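Local structure of Swi5-dependent recombination DNA repair protein 1 (Schizosaccharomyces pombe, 3VIQ) at the interface of chains A and B. The protein partners Swi5 in a recombination activator complex that stimulates Rad51-mediated strand exchange, serving DNA recombination repair and meiotic chromosome segregation. Residues are numbered along the deposited sequence; one frame, centred on the assembly and turned at random. Chains: chain A, Swi5-dependent recombination DNA repair protein 1; chain B, Mating-type switching protein swi5.

The interface of chains A and B. Residues chain A 51-52, 54-55, 58; chain B 60-61, 64, 78-79.
The backbone carbonyl O of B:Arg78 is gripped by the side-chain amide of A:Gln54 and by a water: NE2 of A:Gln54 donates to it over 2.8 Å, and water 1 lies 2.9 Å from the same B:Arg78 O. This patch belongs to the heterodimer interface of the Sfr1 C-terminal domain (SFR1/MEI5 family) with Swi5, where helix 38-68 of chain A meets helix 36-67 and the short helix 76-79 of chain B. The direct bond is bent, 138° at the hydrogen, and the donor stands tilted from the carbonyl plane. Water 1 also pairs with OE1 of A:Gln54 at 2.9 Å; NE2 thus reaches the B:Arg78 carbonyl directly and OE1 through the water. CG of A:Gln54 is anti to its backbone N (chi1 -163°), and the chain runs on extended, which carries the amide past the rim of the B:Phe79 ring. The two side chains cross obliquely, amide and ring planes 56° apart, with CD of A:Gln54 3.7 Å from CD1 of B:Phe79. An alanine in place of A:Gln54 would probably leave the B:Arg78 carbonyl without its amide donor from chain A and the water without its OE1 mate, and open a gap beside the ring edge at CD1. The ring itself is packed from several directions: from its own chain, CG of B:Arg78 lies over the centre of one face; from chain A, CB of A:Gln54 meets the edge in plane, and CA of A:Ala55 approaches CE1 of B:Phe79 at 3.7 Å. The small A:Ala55 probably allows the close approach of the helices, its CB touching CB of B:Met60 at 3.7 Å, while CB of A:Ala51 lies 3.6 Å from the backbone O of B:Phe79. Farther along helix 38-68, A:Val58 and B:Arg78 meet tip to tip, CG1 of the valine at the in-plane edge of the guanidinium, 3.7 Å from the guanidinium nitrogen NH2.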
loop_
_atom_site.group_PDB
_atom_site.type_symbol
_atom_site.label_atom_id
_atom_site.label_comp_id
_atom_site.label_asym_id
_atom_site.label_seq_id
_atom_site.Cartn_x
_atom_site.Cartn_y
_atom_site.Cartn_z
ATOM N N ALA A 51 -16.733 -6.634 3.762
ATOM C CA ALA A 51 -17.296 -7.222 2.521
ATOM C C ALA A 51 -16.420 -8.350 1.957
ATOM O O ALA A 51 -16.914 -9.440 1.698
ATOM C CB ALA A 51 -17.565 -6.174 1.460
ATOM N N ALA A 52 -15.143 -8.093 1.775
ATOM C CA ALA A 52 -14.210 -9.105 1.245
ATOM C C ALA A 52 -14.181 -10.388 2.068
ATOM O O ALA A 52 -14.228 -11.464 1.505
ATOM C CB ALA A 52 -12.804 -8.524 1.109
ATOM N N GLN A 54 -16.578 -11.606 4.248
ATOM C CA GLN A 54 -17.875 -12.245 4.077
ATOM C C GLN A 54 -17.934 -12.965 2.721
ATOM O O GLN A 54 -18.305 -14.154 2.660
ATOM C CB GLN A 54 -18.942 -11.150 4.158
ATOM C CG GLN A 54 -20.345 -11.579 4.397
ATOM C CD GLN A 54 -21.311 -10.376 4.505
ATOM O OE1 GLN A 54 -20.903 -9.245 4.803
ATOM N NE2 GLN A 54 -22.589 -10.630 4.242
ATOM N N ALA A 55 -17.552 -12.262 1.637
ATOM C CA ALA A 55 -17.541 -12.871 0.296
ATOM C C ALA A 55 -16.522 -14.016 0.200
ATOM O O ALA A 55 -16.803 -15.044 -0.436
ATOM C CB ALA A 55 -17.268 -11.822 -0.790
ATOM N N VAL A 58 -18.125 -17.103 1.686
ATOM C CA VAL A 58 -19.127 -17.672 0.778
ATOM C C VAL A 58 -18.455 -18.457 -0.366
ATOM O O VAL A 58 -18.923 -19.533 -0.712
ATOM C CB VAL A 58 -20.046 -16.591 0.160
ATOM C CG1 VAL A 58 -21.075 -17.235 -0.754
ATOM C CG2 VAL A 58 -20.757 -15.774 1.263
ATOM N N MET B 60 -14.289 -10.377 -5.429
ATOM C CA MET B 60 -14.965 -11.511 -4.780
ATOM C C MET B 60 -16.490 -11.474 -4.903
ATOM O O MET B 60 -17.121 -12.497 -5.240
ATOM C CB MET B 60 -14.570 -11.571 -3.311
ATOM C CG MET B 60 -13.083 -11.780 -3.101
ATOM S SD MET B 60 -12.706 -11.910 -1.329
ATOM C CE MET B 60 -11.036 -12.564 -1.483
ATOM N N ILE B 61 -17.070 -10.300 -4.641
ATOM C CA ILE B 61 -18.502 -10.061 -4.841
ATOM C C ILE B 61 -18.910 -10.328 -6.303
ATOM O O ILE B 61 -19.963 -10.932 -6.548
ATOM C CB ILE B 61 -18.952 -8.627 -4.480
ATOM C CG1 ILE B 61 -18.705 -8.323 -2.983
ATOM C CG2 ILE B 61 -20.440 -8.468 -4.874
ATOM C CD1 ILE B 61 -18.801 -6.798 -2.583
ATOM N N VAL B 64 -19.094 -14.170 -6.566
ATOM C CA VAL B 64 -20.354 -14.621 -5.987
ATOM C C VAL B 64 -21.482 -14.299 -6.962
ATOM O O VAL B 64 -22.384 -15.109 -7.145
ATOM C CB VAL B 64 -20.688 -13.961 -4.637
ATOM C CG1 VAL B 64 -22.040 -14.500 -4.101
ATOM C CG2 VAL B 64 -19.559 -14.167 -3.624
ATOM N N ARG B 78 -26.341 -7.150 0.553
ATOM C CA ARG B 78 -25.971 -8.354 1.290
ATOM C C ARG B 78 -24.569 -8.243 1.895
ATOM O O ARG B 78 -24.309 -8.755 2.991
ATOM C CB ARG B 78 -26.016 -9.541 0.332
ATOM C CG ARG B 78 -25.438 -10.833 0.862
ATOM C CD ARG B 78 -25.958 -12.012 0.053
ATOM N NE ARG B 78 -25.007 -13.115 0.066
ATOM C CZ ARG B 78 -24.897 -14.032 -0.890
ATOM N NH1 ARG B 78 -25.688 -14.008 -1.966
ATOM N NH2 ARG B 78 -23.976 -14.974 -0.764
ATOM N N PHE B 79 -23.681 -7.563 1.178
ATOM C CA PHE B 79 -22.311 -7.359 1.648
ATOM C C PHE B 79 -22.030 -6.048 2.368
ATOM O O PHE B 79 -20.905 -5.822 2.772
ATOM C CB PHE B 79 -21.326 -7.606 0.497
ATOM C CG PHE B 79 -21.353 -9.026 0.025
ATOM C CD1 PHE B 79 -20.890 -10.041 0.851
ATOM C CD2 PHE B 79 -21.916 -9.370 -1.211
ATOM C CE1 PHE B 79 -20.949 -11.376 0.442
ATOM C CE2 PHE B 79 -21.987 -10.692 -1.609
ATOM C CZ PHE B 79 -21.491 -11.697 -0.777
HETATM O O HOH W 1 -23.182 -7.493 5.365
#